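Local coordinates for Mgp-operon protein 3 (Mycoplasma pneumoniae, PDB 6RJ1) that probably serves as a surface adhesin subunit, P40/P90, that acts with the P1 adhesin when this human pathogen attaches to host cells, at residues Ala264-Leu270 / Thr352-Asn358; Gly514-Asn520 / Lys645-Ile650; Gln919-Ala923 / Asn960-Glu964. All coordinates share one frame; numbering follows the deposited sequence.

Contact 1. Residues Ala264-Leu270 / Thr352-Asn358; sequences AENDAPL and TFSKYLN
Asp-267 points its carboxylate away from its backbone N (chi1 -173°), which swings it from the end of helix 253-267 into the bend Thr-352 to Tyr-356. Asn-358, also extended at chi1 -166°, carries its amide to the carbonyl of Ala-268. Both oxygens of Asp-267 are used. OD2 takes the backbone N of Lys-355 at 2.8 Å, on its syn side but out of the carboxylate plane, and the backbone N of Tyr-356 at 2.9 Å, in a nearly straight bond of 165°. OD1 accepts from the hydroxyl OG of Ser-354 at 2.9 Å and, at greater length, from that residue's backbone N; a weak bond from the hydroxyl of Thr-352 is added. One carboxylate therefore ties down three successive peptide nitrogens.

The main chain joins in, Phe-353 N donating to Asp-267 O at 3.0 Å. Phe-353 then brings its ring against the end of the helix, so that Ala-268 CA sits over one face, displaced toward the rim, in a CH-pi contact 3.9 Å from the ring centroid. Ala-264 CB lies over a face of Tyr-356, 3.7 Å from its CD2; the OH of this tyrosine is hydrogen-bonded to Glu-260 on the same helix and to the backbone N of Gly-248. Beyond the helix, Asn-358 ND2 donates to Ala-268 O at 2.8 Å, with the acceptor close to the amide plane. Strand 356-358 pairs with strand 239-241, so the helix end packs on this small sheet.

Lys-355 NZ stays too distant from the carboxylate for a salt bridge. The buried charge of Asp-267 is met mainly by neutral N-H and hydroxyl donors, which would probably stabilise its ionised form.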
ATOM      1  N   ALA A 264      15.328  17.059  17.811  1.00 95.83           N
ATOM      2  CA  ALA A 264      15.379  16.607  16.421  1.00 95.17           C
ATOM      3  C   ALA A 264      15.770  17.741  15.470  1.00 98.78           C
ATOM      4  O   ALA A 264      16.529  17.504  14.533  1.00 98.86           O
ATOM      5  CB  ALA A 264      14.041  16.021  16.014  1.00 95.72           C
ATOM      6  N   GLU A 265      15.269  18.969  15.721  1.00 94.60           N
ATOM      7  CA  GLU A 265      15.554  20.167  14.923  1.00 93.96           C
ATOM      8  C   GLU A 265      17.052  20.485  14.899  1.00 95.81           C
ATOM      9  O   GLU A 265      17.593  20.812  13.839  1.00 95.36           O
ATOM     10  CB  GLU A 265      14.763  21.380  15.453  1.00 95.45           C
ATOM     11  CG  GLU A 265      13.297  21.391  15.053  1.00107.48           C
ATOM     12  CD  GLU A 265      12.392  22.389  15.756  1.00133.34           C
ATOM     13  OE1 GLU A 265      11.245  22.566  15.285  1.00129.16           O
ATOM     14  OE2 GLU A 265      12.814  22.986  16.774  1.00131.89           O
ATOM     15  N   ASN A 266      17.716  20.367  16.064  1.00 91.10           N
ATOM     16  CA  ASN A 266      19.146  20.632  16.220  1.00 90.51           C
ATOM     17  C   ASN A 266      20.006  19.511  15.631  1.00 92.23           C
ATOM     18  O   ASN A 266      21.029  19.802  14.999  1.00 91.40           O
ATOM     19  CB  ASN A 266      19.502  20.866  17.696  1.00 93.89           C
ATOM     20  CG  ASN A 266      18.808  22.045  18.347  1.00116.72           C
ATOM     21  OD1 ASN A 266      18.566  23.096  17.732  1.00105.68           O
ATOM     22  ND2 ASN A 266      18.480  21.893  19.625  1.00110.53           N
ATOM     23  N   ASP A 267      19.588  18.241  15.840  1.00 87.19           N
ATOM     24  CA  ASP A 267      20.294  17.051  15.356  1.00 86.24           C
ATOM     25  C   ASP A 267      20.187  16.859  13.843  1.00 87.95           C
ATOM     26  O   ASP A 267      21.163  16.451  13.210  1.00 87.66           O
ATOM     27  CB  ASP A 267      19.808  15.788  16.088  1.00 88.16           C
ATOM     28  CG  ASP A 267      20.609  14.535  15.775  1.00100.67           C
ATOM     29  OD1 ASP A 267      21.822  14.504  16.102  1.00103.71           O
ATOM     30  OD2 ASP A 267      20.023  13.581  15.216  1.00101.88           O
ATOM     31  N   ALA A 268      19.004  17.137  13.272  1.00 82.97           N
ATOM     32  CA  ALA A 268      18.731  16.951  11.849  1.00 82.22           C
ATOM     33  C   ALA A 268      18.177  18.215  11.148  1.00 84.63           C
ATOM     34  O   ALA A 268      17.035  18.197  10.681  1.00 83.75           O
ATOM     35  CB  ALA A 268      17.784  15.766  11.658  1.00 82.94           C
ATOM     36  N   PRO A 269      18.948  19.317  11.017  1.00 80.99           N
ATOM     37  CA  PRO A 269      18.394  20.497  10.328  1.00 80.85           C
ATOM     38  C   PRO A 269      18.335  20.345   8.806  1.00 84.62           C
ATOM     39  O   PRO A 269      19.107  19.583   8.221  1.00 84.75           O
ATOM     40  CB  PRO A 269      19.341  21.628  10.742  1.00 82.36           C
ATOM     41  CG  PRO A 269      20.625  20.960  11.010  1.00 86.37           C
ATOM     42  CD  PRO A 269      20.333  19.562  11.475  1.00 82.06           C
ATOM     43  N   LEU A 270      17.426  21.088   8.168  1.00 80.10           N
ATOM     44  CA  LEU A 270      17.259  21.120   6.716  1.00 79.16           C
ATOM     45  C   LEU A 270      18.425  21.907   6.101  1.00 83.76           C
ATOM     46  O   LEU A 270      19.033  22.730   6.794  1.00 83.40           O
ATOM     47  CB  LEU A 270      15.920  21.806   6.396  1.00 78.80           C
ATOM     48  CG  LEU A 270      15.363  21.668   4.982  1.00 82.74           C
ATOM     49  CD1 LEU A 270      14.789  20.296   4.752  1.00 82.23           C
ATOM     50  CD2 LEU A 270      14.289  22.699   4.733  1.00 85.21           C
ATOM     51  N   THR A 352      24.794  16.571  13.297  1.00102.03           N
ATOM     52  CA  THR A 352      25.453  15.270  13.166  1.00100.29           C
ATOM     53  C   THR A 352      24.573  14.171  12.569  1.00100.27           C
ATOM     54  O   THR A 352      25.115  13.225  11.986  1.00100.02           O
ATOM     55  CB  THR A 352      26.037  14.825  14.522  1.00105.31           C
ATOM     56  OG1 THR A 352      24.989  14.776  15.494  1.00105.92           O
ATOM     57  CG2 THR A 352      27.173  15.726  15.003  1.00 99.61           C
ATOM     58  N   PHE A 353      23.232  14.281  12.724  1.00 93.56           N
ATOM     59  CA  PHE A 353      22.250  13.284  12.259  1.00 91.92           C
ATOM     60  C   PHE A 353      22.567  11.931  12.926  1.00 94.85           C
ATOM     61  O   PHE A 353      22.671  10.897  12.260  1.00 94.45           O
ATOM     62  CB  PHE A 353      22.215  13.176  10.717  1.00 92.86           C
ATOM     63  CG  PHE A 353      21.757  14.409   9.978  1.00 93.62           C
ATOM     64  CD1 PHE A 353      22.637  15.457   9.729  1.00 96.14           C
ATOM     65  CD2 PHE A 353      20.465  14.498   9.475  1.00 94.93           C
ATOM     66  CE1 PHE A 353      22.219  16.589   9.032  1.00 96.67           C
ATOM     67  CE2 PHE A 353      20.055  15.624   8.760  1.00 97.45           C
ATOM     68  CZ  PHE A 353      20.930  16.668   8.559  1.00 95.46           C
ATOM     69  N   SER A 354      22.784  11.979  14.248  1.00 90.28           N
ATOM     70  CA  SER A 354      23.143  10.843  15.095  1.00 89.31           C
ATOM     71  C   SER A 354      21.925  10.190  15.760  1.00 91.20           C
ATOM     72  O   SER A 354      22.031   9.061  16.246  1.00 91.33           O
ATOM     73  CB  SER A 354      24.147  11.286  16.155  1.00 92.39           C
ATOM     74  OG  SER A 354      23.661  12.413  16.865  1.00100.13           O
ATOM     75  N   LYS A 355      20.773  10.891  15.780  1.00 85.21           N
ATOM     76  CA  LYS A 355      19.542  10.389  16.397  1.00 83.50           C
ATOM     77  C   LYS A 355      18.365  10.367  15.412  1.00 84.95           C
ATOM     78  O   LYS A 355      17.598   9.398  15.396  1.00 84.48           O
ATOM     79  CB  LYS A 355      19.192  11.199  17.668  1.00 85.26           C
ATOM     80  CG  LYS A 355      20.226  11.100  18.779  1.00 93.92           C
ATOM     81  CD  LYS A 355      19.769  11.787  20.065  1.00105.20           C
ATOM     82  CE  LYS A 355      20.923  12.430  20.811  1.00120.67           C
ATOM     83  NZ  LYS A 355      21.734  13.388  20.005  1.00130.68           N
ATOM     84  N   TYR A 356      18.228  11.436  14.600  1.00 80.18           N
ATOM     85  CA  TYR A 356      17.135  11.614  13.634  1.00 79.35           C
ATOM     86  C   TYR A 356      17.601  11.963  12.225  1.00 79.52           C
ATOM     87  O   TYR A 356      18.689  12.513  12.040  1.00 78.27           O
ATOM     88  CB  TYR A 356      16.156  12.713  14.103  1.00 80.88           C
ATOM     89  CG  TYR A 356      15.504  12.445  15.439  1.00 83.51           C
ATOM     90  CD1 TYR A 356      14.329  11.701  15.526  1.00 85.91           C
ATOM     91  CD2 TYR A 356      16.043  12.957  16.615  1.00 84.52           C
ATOM     92  CE1 TYR A 356      13.724  11.447  16.758  1.00 87.58           C
ATOM     93  CE2 TYR A 356      15.447  12.711  17.853  1.00 85.64           C
ATOM     94  CZ  TYR A 356      14.287  11.954  17.920  1.00 94.20           C
ATOM     95  OH  TYR A 356      13.704  11.703  19.137  1.00 95.27           O
ATOM     96  N   LEU A 357      16.731  11.682  11.240  1.00 74.04           N
ATOM     97  CA  LEU A 357      16.929  12.011   9.831  1.00 73.14           C
ATOM     98  C   LEU A 357      15.879  13.047   9.440  1.00 74.19           C
ATOM     99  O   LEU A 357      14.738  12.962   9.894  1.00 72.91           O
ATOM    100  CB  LEU A 357      16.739  10.779   8.922  1.00 73.32           C
ATOM    101  CG  LEU A 357      17.670   9.584   9.093  1.00 77.90           C
ATOM    102  CD1 LEU A 357      16.997   8.321   8.588  1.00 77.69           C
ATOM    103  CD2 LEU A 357      19.016   9.806   8.397  1.00 79.53           C
ATOM    104  N   ASN A 358      16.257  14.004   8.582  1.00 69.77           N
ATOM    105  CA  ASN A 358      15.344  15.012   8.049  1.00 69.17           C
ATOM    106  C   ASN A 358      14.952  14.488   6.665  1.00 70.27           C
ATOM    107  O   ASN A 358      15.781  14.458   5.747  1.00 68.33           O
ATOM    108  CB  ASN A 358      16.032  16.386   7.973  1.00 73.15           C
ATOM    109  CG  ASN A 358      15.104  17.555   7.754  1.00 99.32           C
ATOM    110  OD1 ASN A 358      14.175  17.514   6.937  1.00 91.97           O
ATOM    111  ND2 ASN A 358      15.349  18.643   8.472  1.00 91.99           N
TER

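Contact 2. Residues Gly514-Asn520 / Lys645-Ile650; sequences GFKDDSN and KATAKI
Phe-515 and Asn-520 reach across to Lys-645 and Ala-648 from a loop whose chain makes a type I beta turn, Asp-517 to Asn-520, closed by Asn-520 N on Asp-517 O. Both loops lie in the MgpC adhesin region, and the second leads into strand 650-654 of the large mixed sheet.

The tight side is built on one amide and one ring, with Phe-515, Ala-648 and Ile-650 all buried. Asn-520, its CG anti to the backbone N at chi1 -163°, holds ND2 between two carbonyls of the opposite bend. It donates to Lys-645 O at 2.8 Å and to Ala-648 O at 2.9 Å, the latter straight (166°) and close to the amide plane. OD1 of the same amide accepts from the backbone N of Asp-522, two residues on, so both ends of the group are engaged and its rotation is fixed. Phe-515 lies beside this clamp. Its edge faces Lys-645, whose carbonyl O lies near CE2 and whose aliphatic CD is near the ring plane, and CB of Ala-648 approaches the ring obliquely. At the ring's root, Phe-515 CB meets Ile-650 CG1 at 3.9 Å. Asn-525 and Asn-527 hydrogen-bond to the backbone of both Phe-515 and Ile-650.

Toward solvent the fit is looser. Ala-646 CB merely rests near Ser-519 O, and the lysine side chain, bent at its second and third torsions, passes across Asp-517 at about a right angle. Asp-517 OD2 touches the methylenes rather than the charge: Lys-645 CD is 3.4 Å from it, whereas NZ stays beyond salt-bridge range. That same OD2 accepts the hydroxyl OG of Ser-519 at 2.7 Å, the donor standing well above the carboxylate plane.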
ATOM      1  N   GLY A 514      -8.793  -5.187  16.545  1.00 56.71           N
ATOM      2  CA  GLY A 514      -9.057  -4.757  17.908  1.00 55.96           C
ATOM      3  C   GLY A 514      -9.846  -5.752  18.725  1.00 58.79           C
ATOM      4  O   GLY A 514     -10.091  -6.881  18.289  1.00 57.40           O
ATOM      5  N   PHE A 515     -10.254  -5.314  19.917  1.00 55.88           N
ATOM      6  CA  PHE A 515     -11.003  -6.118  20.873  1.00 56.40           C
ATOM      7  C   PHE A 515     -12.518  -5.928  20.775  1.00 63.46           C
ATOM      8  O   PHE A 515     -13.029  -4.805  20.757  1.00 63.00           O
ATOM      9  CB  PHE A 515     -10.495  -5.851  22.299  1.00 57.79           C
ATOM     10  CG  PHE A 515     -11.220  -6.572  23.406  1.00 58.84           C
ATOM     11  CD1 PHE A 515     -10.918  -7.895  23.714  1.00 60.82           C
ATOM     12  CD2 PHE A 515     -12.180  -5.916  24.169  1.00 60.92           C
ATOM     13  CE1 PHE A 515     -11.583  -8.559  24.746  1.00 61.18           C
ATOM     14  CE2 PHE A 515     -12.847  -6.582  25.204  1.00 63.68           C
ATOM     15  CZ  PHE A 515     -12.532  -7.894  25.494  1.00 61.30           C
ATOM     16  N   LYS A 516     -13.222  -7.054  20.762  1.00 62.12           N
ATOM     17  CA  LYS A 516     -14.671  -7.117  20.721  1.00 62.62           C
ATOM     18  C   LYS A 516     -15.144  -8.220  21.684  1.00 72.36           C
ATOM     19  O   LYS A 516     -14.602  -9.333  21.675  1.00 72.57           O
ATOM     20  CB  LYS A 516     -15.145  -7.384  19.285  1.00 62.78           C
ATOM     21  CG  LYS A 516     -16.631  -7.192  19.088  1.00 52.07           C
ATOM     22  CD  LYS A 516     -17.031  -7.438  17.642  1.00 63.04           C
ATOM     23  CE  LYS A 516     -18.339  -6.744  17.317  1.00 74.79           C
ATOM     24  NZ  LYS A 516     -19.516  -7.380  17.967  1.00 76.51           N
ATOM     25  N   ASP A 517     -16.120  -7.885  22.545  1.00 72.31           N
ATOM     26  CA  ASP A 517     -16.735  -8.816  23.490  1.00 73.69           C
ATOM     27  C   ASP A 517     -18.138  -8.360  23.827  1.00 79.21           C
ATOM     28  O   ASP A 517     -18.388  -7.156  23.884  1.00 79.86           O
ATOM     29  CB  ASP A 517     -15.892  -8.996  24.767  1.00 75.96           C
ATOM     30  CG  ASP A 517     -16.287 -10.196  25.621  1.00 91.14           C
ATOM     31  OD1 ASP A 517     -17.004 -11.089  25.109  1.00 93.90           O
ATOM     32  OD2 ASP A 517     -15.882 -10.244  26.795  1.00 97.63           O
ATOM     33  N   ASP A 518     -19.052  -9.319  24.041  1.00 75.94           N
ATOM     34  CA  ASP A 518     -20.448  -9.035  24.385  1.00 76.34           C
ATOM     35  C   ASP A 518     -20.567  -8.239  25.693  1.00 80.51           C
ATOM     36  O   ASP A 518     -21.453  -7.394  25.809  1.00 81.39           O
ATOM     37  CB  ASP A 518     -21.263 -10.339  24.486  1.00 78.67           C
ATOM     38  CG  ASP A 518     -21.510 -11.080  23.176  1.00 92.74           C
ATOM     39  OD1 ASP A 518     -21.781 -10.407  22.148  1.00 93.50           O
ATOM     40  OD2 ASP A 518     -21.468 -12.335  23.186  1.00100.05           O
ATOM     41  N   SER A 519     -19.664  -8.505  26.664  1.00 75.76           N
ATOM     42  CA  SER A 519     -19.603  -7.845  27.976  1.00 74.09           C
ATOM     43  C   SER A 519     -19.079  -6.410  27.901  1.00 75.80           C
ATOM     44  O   SER A 519     -19.260  -5.655  28.848  1.00 75.91           O
ATOM     45  CB  SER A 519     -18.743  -8.659  28.940  1.00 77.09           C
ATOM     46  OG  SER A 519     -17.404  -8.786  28.488  1.00 85.78           O
ATOM     47  N   ASN A 520     -18.415  -6.040  26.800  1.00 71.48           N
ATOM     48  CA  ASN A 520     -17.873  -4.698  26.651  1.00 71.37           C
ATOM     49  C   ASN A 520     -18.786  -3.808  25.835  1.00 77.78           C
ATOM     50  O   ASN A 520     -19.219  -4.173  24.741  1.00 77.78           O
ATOM     51  CB  ASN A 520     -16.458  -4.730  26.058  1.00 68.13           C
ATOM     52  CG  ASN A 520     -15.661  -3.456  26.243  1.00 83.04           C
ATOM     53  OD1 ASN A 520     -16.080  -2.349  25.874  1.00 77.99           O
ATOM     54  ND2 ASN A 520     -14.472  -3.584  26.796  1.00 72.59           N
ATOM     55  N   LYS A 645     -12.097  -7.562  30.486  1.00 69.27           N
ATOM     56  CA  LYS A 645     -12.877  -7.628  29.245  1.00 68.97           C
ATOM     57  C   LYS A 645     -14.040  -6.618  29.179  1.00 74.87           C
ATOM     58  O   LYS A 645     -14.261  -6.022  28.132  1.00 75.25           O
ATOM     59  CB  LYS A 645     -13.369  -9.058  28.964  1.00 69.95           C
ATOM     60  CG  LYS A 645     -12.247 -10.005  28.556  1.00 76.01           C
ATOM     61  CD  LYS A 645     -12.677 -11.064  27.550  1.00 79.45           C
ATOM     62  CE  LYS A 645     -13.193 -12.334  28.192  1.00 86.82           C
ATOM     63  NZ  LYS A 645     -13.239 -13.463  27.226  1.00 96.12           N
ATOM     64  N   ALA A 646     -14.764  -6.416  30.283  1.00 71.90           N
ATOM     65  CA  ALA A 646     -15.893  -5.487  30.328  1.00 71.45           C
ATOM     66  C   ALA A 646     -15.472  -4.013  30.347  1.00 76.05           C
ATOM     67  O   ALA A 646     -16.229  -3.156  29.894  1.00 75.53           O
ATOM     68  CB  ALA A 646     -16.763  -5.795  31.532  1.00 71.64           C
ATOM     69  N   THR A 647     -14.266  -3.728  30.863  1.00 73.22           N
ATOM     70  CA  THR A 647     -13.736  -2.376  31.052  1.00 72.86           C
ATOM     71  C   THR A 647     -12.607  -1.979  30.058  1.00 73.27           C
ATOM     72  O   THR A 647     -12.105  -0.854  30.129  1.00 72.30           O
ATOM     73  CB  THR A 647     -13.306  -2.222  32.532  1.00 87.43           C
ATOM     74  OG1 THR A 647     -13.056  -0.845  32.817  1.00 96.27           O
ATOM     75  CG2 THR A 647     -12.092  -3.086  32.910  1.00 84.08           C
ATOM     76  N   ALA A 648     -12.227  -2.891  29.140  1.00 67.93           N
ATOM     77  CA  ALA A 648     -11.159  -2.691  28.151  1.00 66.20           C
ATOM     78  C   ALA A 648     -11.446  -1.551  27.182  1.00 69.84           C
ATOM     79  O   ALA A 648     -12.591  -1.369  26.767  1.00 69.65           O
ATOM     80  CB  ALA A 648     -10.902  -3.977  27.390  1.00 66.41           C
ATOM     81  N   LYS A 649     -10.394  -0.774  26.840  1.00 65.66           N
ATOM     82  CA  LYS A 649     -10.454   0.378  25.938  1.00 64.57           C
ATOM     83  C   LYS A 649      -9.374   0.251  24.873  1.00 67.81           C
ATOM     84  O   LYS A 649      -8.260   0.749  25.057  1.00 68.43           O
ATOM     85  CB  LYS A 649     -10.281   1.696  26.712  1.00 67.02           C
ATOM     86  CG  LYS A 649     -11.264   1.910  27.850  1.00 79.22           C
ATOM     87  CD  LYS A 649     -10.819   3.024  28.787  1.00 86.03           C
ATOM     88  CE  LYS A 649     -11.187   2.737  30.217  1.00 99.67           C
ATOM     89  NZ  LYS A 649     -12.659   2.687  30.436  1.00109.92           N
ATOM     90  N   ILE A 650      -9.684  -0.461  23.777  1.00 62.26           N
ATOM     91  CA  ILE A 650      -8.758  -0.672  22.667  1.00 60.92           C
ATOM     92  C   ILE A 650      -9.193   0.175  21.461  1.00 62.96           C
ATOM     93  O   ILE A 650     -10.309   0.020  20.978  1.00 62.15           O
ATOM     94  CB  ILE A 650      -8.577  -2.195  22.326  1.00 63.32           C
ATOM     95  CG1 ILE A 650      -8.081  -3.057  23.535  1.00 63.36           C
ATOM     96  CG2 ILE A 650      -7.689  -2.411  21.100  1.00 62.42           C
ATOM     97  CD1 ILE A 650      -7.015  -2.550  24.556  1.00 67.26           C
TER

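Contact 3. Residues Gln919-Ala923 / Asn960-Glu964; sequences QNGIA and NGLFE
Ile-922 sets its CD1 methyl over the centre of one face of the Phe-963 ring, while CB of Asn-920 lies at the edge of the same ring, so the aromatic group is met by residues two apart, either side of a corner in the chain. CD1 of Ile-922 stands 3.5 Å from the ring centroid and only 10° off the normal, a well-centred CH-pi contact. The methyl gets there because CG1 lies beside the backbone N and the chain then continues extended.

CB of Asn-920 is close to the ring plane, 3.7 Å from Phe-963 CD2, and the amide beyond it is turned 70° from the ring. That amide is doubly used. OD1 accepts the backbone N of Ile-922 at 3.0 Å, in the carbonyl plane and nearly straight at 163°, which makes an Asx turn; ND2 goes to the hydroxyl of Thr-892 on strand 888-896. The hydroxyl oxygen of Thr-892 is also hydrogen-bonded to Gly-961 O, and this carbonyl lies 3.2 Å from Asn-920 CB.

One backbone hydrogen bond crosses between the segments, Phe-963 N to Asn-920 O at 2.8 Å. Next to it, Gly-921 takes the corner with positive phi and, having no CB, lets its CA lie 3.8 Å from Phe-963 O. Tyr-956 touches both Ile-922 and Phe-963, and Val-942 adds to the apolar surroundings of the isoleucine.

The arrangement is that of two short strands meeting at a glycine corner, which an Asx turn spans: the corner between strands 914-920 and 922-924, both paired with strand 888-896 of their sheet, packs on edge strand 962-965 of the four-stranded antiparallel sheet 928-933, 939-945, 952-959 and 962-965.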
ATOM      1  N   GLN A 919      15.327  -5.974 -17.733  1.00 79.08           N
ATOM      2  CA  GLN A 919      15.854  -4.676 -18.154  1.00 78.48           C
ATOM      3  C   GLN A 919      16.109  -4.877 -19.652  1.00 82.70           C
ATOM      4  O   GLN A 919      16.927  -5.715 -20.033  1.00 82.02           O
ATOM      5  CB  GLN A 919      17.148  -4.363 -17.392  1.00 79.32           C
ATOM      6  CG  GLN A 919      16.974  -3.277 -16.354  1.00 92.81           C
ATOM      7  CD  GLN A 919      17.858  -2.079 -16.622  1.00116.80           C
ATOM      8  OE1 GLN A 919      18.662  -1.684 -15.766  1.00113.14           O
ATOM      9  NE2 GLN A 919      17.727  -1.467 -17.811  1.00108.12           N
ATOM     10  N   ASN A 920      15.311  -4.202 -20.487  1.00 79.81           N
ATOM     11  CA  ASN A 920      15.274  -4.404 -21.934  1.00 79.57           C
ATOM     12  C   ASN A 920      16.418  -3.806 -22.779  1.00 83.47           C
ATOM     13  O   ASN A 920      16.482  -4.110 -23.965  1.00 83.43           O
ATOM     14  CB  ASN A 920      13.937  -3.916 -22.489  1.00 79.09           C
ATOM     15  CG  ASN A 920      13.588  -2.463 -22.252  1.00103.17           C
ATOM     16  OD1 ASN A 920      14.441  -1.567 -22.193  1.00 98.93           O
ATOM     17  ND2 ASN A 920      12.300  -2.194 -22.147  1.00 94.20           N
ATOM     18  N   GLY A 921      17.269  -2.962 -22.209  1.00 79.70           N
ATOM     19  CA  GLY A 921      18.348  -2.337 -22.972  1.00 79.07           C
ATOM     20  C   GLY A 921      18.218  -0.833 -23.123  1.00 83.79           C
ATOM     21  O   GLY A 921      19.184  -0.170 -23.515  1.00 84.12           O
ATOM     22  N   ILE A 922      17.022  -0.279 -22.828  1.00 80.18           N
ATOM     23  CA  ILE A 922      16.802   1.163 -22.870  1.00 79.84           C
ATOM     24  C   ILE A 922      17.135   1.668 -21.473  1.00 84.96           C
ATOM     25  O   ILE A 922      16.344   1.509 -20.544  1.00 85.06           O
ATOM     26  CB  ILE A 922      15.384   1.598 -23.329  1.00 82.70           C
ATOM     27  CG1 ILE A 922      14.986   0.971 -24.683  1.00 82.83           C
ATOM     28  CG2 ILE A 922      15.308   3.129 -23.373  1.00 83.16           C
ATOM     29  CD1 ILE A 922      13.506   1.185 -25.117  1.00 87.01           C
ATOM     30  N   ALA A 923      18.344   2.196 -21.315  1.00 82.51           N
ATOM     31  CA  ALA A 923      18.844   2.723 -20.051  1.00 82.48           C
ATOM     32  C   ALA A 923      19.898   3.783 -20.301  1.00 87.63           C
ATOM     33  O   ALA A 923      20.544   3.784 -21.354  1.00 87.31           O
ATOM     34  CB  ALA A 923      19.422   1.604 -19.200  1.00 82.95           C
ATOM     35  N   ASN A 960      11.230  -8.431 -29.869  1.00102.71           N
ATOM     36  CA  ASN A 960      10.259  -9.091 -28.981  1.00102.31           C
ATOM     37  C   ASN A 960      10.359  -8.603 -27.513  1.00104.59           C
ATOM     38  O   ASN A 960      10.210  -9.391 -26.572  1.00104.62           O
ATOM     39  CB  ASN A 960      10.348 -10.633 -29.095  1.00104.57           C
ATOM     40  CG  ASN A 960       9.787 -11.230 -30.371  1.00129.33           C
ATOM     41  OD1 ASN A 960       9.887 -10.667 -31.472  1.00119.88           O
ATOM     42  ND2 ASN A 960       9.193 -12.409 -30.244  1.00123.80           N
ATOM     43  N   GLY A 961      10.595  -7.300 -27.349  1.00 99.22           N
ATOM     44  CA  GLY A 961      10.737  -6.670 -26.042  1.00 98.26           C
ATOM     45  C   GLY A 961      12.161  -6.334 -25.649  1.00100.98           C
ATOM     46  O   GLY A 961      12.369  -5.648 -24.647  1.00 99.75           O
ATOM     47  N   LEU A 962      13.156  -6.838 -26.413  1.00 97.71           N
ATOM     48  CA  LEU A 962      14.582  -6.566 -26.189  1.00 97.29           C
ATOM     49  C   LEU A 962      15.021  -5.438 -27.135  1.00 99.69           C
ATOM     50  O   LEU A 962      14.649  -5.445 -28.308  1.00 99.53           O
ATOM     51  CB  LEU A 962      15.429  -7.836 -26.399  1.00 97.51           C
ATOM     52  CG  LEU A 962      16.572  -8.132 -25.389  1.00102.70           C
ATOM     53  CD1 LEU A 962      17.737  -7.128 -25.506  1.00103.19           C
ATOM     54  CD2 LEU A 962      16.064  -8.282 -23.955  1.00104.50           C
ATOM     55  N   PHE A 963      15.776  -4.455 -26.616  1.00 94.20           N
ATOM     56  CA  PHE A 963      16.183  -3.278 -27.377  1.00 92.84           C
ATOM     57  C   PHE A 963      17.669  -3.097 -27.571  1.00 95.87           C
ATOM     58  O   PHE A 963      18.458  -3.356 -26.665  1.00 94.94           O
ATOM     59  CB  PHE A 963      15.604  -2.012 -26.750  1.00 94.18           C
ATOM     60  CG  PHE A 963      14.105  -1.905 -26.826  1.00 95.33           C
ATOM     61  CD1 PHE A 963      13.491  -1.282 -27.904  1.00 98.05           C
ATOM     62  CD2 PHE A 963      13.305  -2.389 -25.797  1.00 97.38           C
ATOM     63  CE1 PHE A 963      12.104  -1.161 -27.960  1.00 99.03           C
ATOM     64  CE2 PHE A 963      11.917  -2.268 -25.854  1.00100.03           C
ATOM     65  CZ  PHE A 963      11.325  -1.658 -26.935  1.00 98.24           C
ATOM     66  N   GLU A 964      18.033  -2.587 -28.754  1.00 92.93           N
ATOM     67  CA  GLU A 964      19.403  -2.282 -29.136  1.00 93.14           C
ATOM     68  C   GLU A 964      19.393  -0.998 -29.942  1.00 96.20           C
ATOM     69  O   GLU A 964      18.620  -0.877 -30.893  1.00 95.35           O
ATOM     70  CB  GLU A 964      20.011  -3.442 -29.948  1.00 94.93           C
ATOM     71  CG  GLU A 964      21.531  -3.537 -29.890  1.00109.94           C
ATOM     72  CD  GLU A 964      22.114  -3.948 -28.552  1.00143.34           C
ATOM     73  OE1 GLU A 964      22.234  -5.171 -28.306  1.00143.13           O
ATOM     74  OE2 GLU A 964      22.467  -3.049 -27.754  1.00143.22           O
TER

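Overall arrangement
The three contacts follow one another along the chain without interleaving: contact 1 closes before contact 2 opens, and contact 2 before contact 3. None touches another. The centre of contact 1 is 41 Å from that of contact 2 and 42 Å from that of contact 3, while the centres of contacts 2 and 3 lie 58 Å apart, on opposite sides of the chain's centre. Each serves a different sheet: contact 1 the two-stranded pair 239-241 and 356-358, contact 2 the large mixed sheet through strand 650-654, and contact 3 the C-terminal antiparallel sheets. They lie in three separate regions of a large extracellular protein, each joining segments distant in sequence.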